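Local coordinates for UPF0045 protein MJ1052 (Methanocaldococcus jannaschii, PDB 2EPI) that is of uncertain function but belongs to the UPF0045 family of thiamine-binding-like proteins and so may bind thiamine or a related small molecule, at residues R5-E10 and I80-D85. Numbering follows the deposited sequence.
Sequences RKVVAE and IDERKD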
loop_
_atom_site.group_PDB
_atom_site.type_symbol
_atom_site.label_atom_id
_atom_site.label_comp_id
_atom_site.label_asym_id
_atom_site.label_seq_id
_atom_site.Cartn_x
_atom_site.Cartn_y
_atom_site.Cartn_z
ATOM N N ARG A 5 -21.240 3.607 9.971
ATOM C CA ARG A 5 -20.962 2.984 8.691
ATOM C C ARG A 5 -19.652 2.268 8.988
ATOM O O ARG A 5 -18.571 2.789 8.718
ATOM C CB ARG A 5 -20.757 4.039 7.605
ATOM C CG ARG A 5 -20.377 3.447 6.262
ATOM C CD ARG A 5 -20.219 4.511 5.195
ATOM N NE ARG A 5 -19.653 3.944 3.977
ATOM C CZ ARG A 5 -19.416 4.632 2.866
ATOM N NH1 ARG A 5 -19.699 5.930 2.806
ATOM N NH2 ARG A 5 -18.890 4.020 1.817
ATOM N N LYS A 6 -19.761 1.077 9.564
ATOM C CA LYS A 6 -18.590 0.307 9.960
ATOM C C LYS A 6 -17.741 -0.291 8.842
ATOM O O LYS A 6 -18.253 -0.834 7.858
ATOM C CB LYS A 6 -19.011 -0.798 10.936
ATOM C CG LYS A 6 -17.844 -1.560 11.545
ATOM C CD LYS A 6 -18.305 -2.560 12.599
ATOM C CE LYS A 6 -18.904 -1.854 13.812
ATOM N NZ LYS A 6 -19.293 -2.824 14.876
ATOM N N VAL A 7 -16.428 -0.178 9.017
ATOM C CA VAL A 7 -15.455 -0.711 8.074
ATOM C C VAL A 7 -14.229 -1.160 8.858
ATOM O O VAL A 7 -14.087 -0.844 10.037
ATOM C CB VAL A 7 -14.984 0.359 7.048
ATOM C CG1 VAL A 7 -16.179 0.952 6.318
ATOM C CG2 VAL A 7 -14.191 1.455 7.760
ATOM N N VAL A 8 -13.360 -1.921 8.207
ATOM C CA VAL A 8 -12.113 -2.360 8.830
ATOM C C VAL A 8 -11.043 -1.641 8.022
ATOM O O VAL A 8 -11.170 -1.503 6.806
ATOM C CB VAL A 8 -11.898 -3.881 8.706
ATOM C CG1 VAL A 8 -10.587 -4.272 9.384
ATOM C CG2 VAL A 8 -13.051 -4.622 9.348
ATOM N N ALA A 9 -9.993 -1.173 8.680
ATOM C CA ALA A 9 -8.955 -0.454 7.951
ATOM C C ALA A 9 -7.583 -0.697 8.546
ATOM O O ALA A 9 -7.458 -1.246 9.636
ATOM C CB ALA A 9 -9.261 1.029 7.975
ATOM N N GLU A 10 -6.552 -0.307 7.807
ATOM C CA GLU A 10 -5.194 -0.437 8.310
ATOM C C GLU A 10 -4.464 0.856 8.007
ATOM O O GLU A 10 -4.562 1.399 6.905
ATOM C CB GLU A 10 -4.459 -1.617 7.676
ATOM C CG GLU A 10 -3.057 -1.804 8.266
ATOM C CD GLU A 10 -2.393 -3.094 7.832
ATOM O OE1 GLU A 10 -2.423 -3.397 6.624
ATOM O OE2 GLU A 10 -1.833 -3.802 8.707
ATOM N N ILE A 80 -8.968 0.916 3.354
ATOM C CA ILE A 80 -10.316 0.639 3.835
ATOM C C ILE A 80 -10.867 -0.605 3.167
ATOM O O ILE A 80 -10.721 -0.782 1.960
ATOM C CB ILE A 80 -11.285 1.803 3.511
ATOM C CG1 ILE A 80 -10.792 3.098 4.157
ATOM C CG2 ILE A 80 -12.688 1.459 3.994
ATOM C CD1 ILE A 80 -10.612 3.016 5.645
ATOM N N ASP A 81 -11.498 -1.463 3.960
ATOM C CA ASP A 81 -12.105 -2.687 3.445
ATOM C C ASP A 81 -13.554 -2.628 3.909
ATOM O O ASP A 81 -13.834 -2.766 5.099
ATOM C CB ASP A 81 -11.420 -3.919 4.042
ATOM C CG ASP A 81 -11.853 -5.216 3.372
ATOM O OD1 ASP A 81 -12.993 -5.283 2.865
ATOM O OD2 ASP A 81 -11.053 -6.177 3.362
ATOM N N GLU A 82 -14.471 -2.408 2.974
ATOM C CA GLU A 82 -15.885 -2.314 3.317
ATOM C C GLU A 82 -16.757 -3.200 2.439
ATOM O O GLU A 82 -16.579 -3.254 1.224
ATOM C CB GLU A 82 -16.360 -0.858 3.205
ATOM C CG GLU A 82 -17.878 -0.684 3.306
ATOM C CD GLU A 82 -18.304 0.769 3.384
ATOM O OE1 GLU A 82 -17.613 1.623 2.788
ATOM O OE2 GLU A 82 -19.337 1.059 4.030
ATOM N N ARG A 83 -17.697 -3.897 3.066
ATOM C CA ARG A 83 -18.608 -4.760 2.328
ATOM C C ARG A 83 -20.021 -4.530 2.850
ATOM O O ARG A 83 -20.210 -4.103 3.991
ATOM C CB ARG A 83 -18.198 -6.232 2.475
ATOM C CG ARG A 83 -18.295 -6.797 3.882
ATOM C CD ARG A 83 -17.657 -8.178 3.952
ATOM N NE ARG A 83 -18.252 -9.124 3.010
ATOM C CZ ARG A 83 -17.797 -10.357 2.806
ATOM N NH1 ARG A 83 -16.739 -10.793 3.478
ATOM N NH2 ARG A 83 -18.397 -11.157 1.932
ATOM N N LYS A 84 -21.013 -4.802 2.008
ATOM C CA LYS A 84 -22.407 -4.594 2.384
ATOM C C LYS A 84 -23.175 -5.897 2.592
ATOM O O LYS A 84 -24.289 -5.887 3.113
ATOM C CB LYS A 84 -23.105 -3.755 1.309
ATOM C CG LYS A 84 -23.269 -4.488 -0.014
ATOM C CD LYS A 84 -23.060 -3.572 -1.209
ATOM C CE LYS A 84 -24.123 -2.500 -1.313
ATOM N NZ LYS A 84 -23.934 -1.704 -2.555
ATOM N N ASP A 85 -22.577 -7.018 2.195
ATOM C CA ASP A 85 -23.230 -8.316 2.327
ATOM C C ASP A 85 -22.968 -8.989 3.671
ATOM O O ASP A 85 -23.654 -9.944 4.034
ATOM C CB ASP A 85 -22.784 -9.246 1.197
ATOM C CG ASP A 85 -21.313 -9.610 1.287
ATOM O OD1 ASP A 85 -20.472 -8.687 1.325
ATOM O OD2 ASP A 85 -21.001 -10.819 1.319
HETATM O O HOH W 1 -20.337 -0.208 6.218
#
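Val8 and Asp81 form the hydrogen-bonded pair of an antiparallel strand contact, where the start of strand 6-16 meets the end of strand 73-83, and an arginine-glutamate salt bridge closes the contact where the two strands splay apart. Two backbone bonds join the pair: Asp81 N reaches Val8 O at 2.9 Å, while the return bond from Val8 N to Asp81 O is longer, 3.3 Å. Next along the strands is the non-hydrogen-bonded pair Ala9 and Ile80, with Ala9 CB pressed tightly on Ile80 CD1 at 3.3 Å. On this same face Val7 rests its CB over Ile80 CG2, and helix 53-68 covers the cluster through Leu53 and Ile56. Val7 CG1, anti to its own carbonyl carbon (chi1 -56°), lies 3.6 Å from both CB and CD of Glu82, an apolar bed for the carboxylate stem. Residues 80-83 also pair with a strand of the second subunit, continuing the sheet across the interface.

Beyond Val7, the extended side chains of Arg5 and Glu82 cross at about a right angle. The grip is side-on: Arg5 NE gives a nearly straight bond (169°) to the syn lone pair of Glu82 OE2, 2.9 Å away, and NH2 meets OE1 of the same carboxylate at the same length but more bent, the guanidinium and carboxylate planes being 36° apart. A water donates to both Glu82 OE2 and Lys6 O, bridging the gap between the strands there. His64 NE2 of the second subunit hydrogen-bonds Glu82 OE1, and Ser65 OG of that subunit hydrogen-bonds Arg5 NH2. An alanine in place of Arg5 would probably leave the Glu82 carboxylate without this charge partner and freer to rotate, and Ser65 without its bond to the guanidinium. With a second-subunit residue on each partner, the charge pair probably helps couple strand pairing within the chain to the interface.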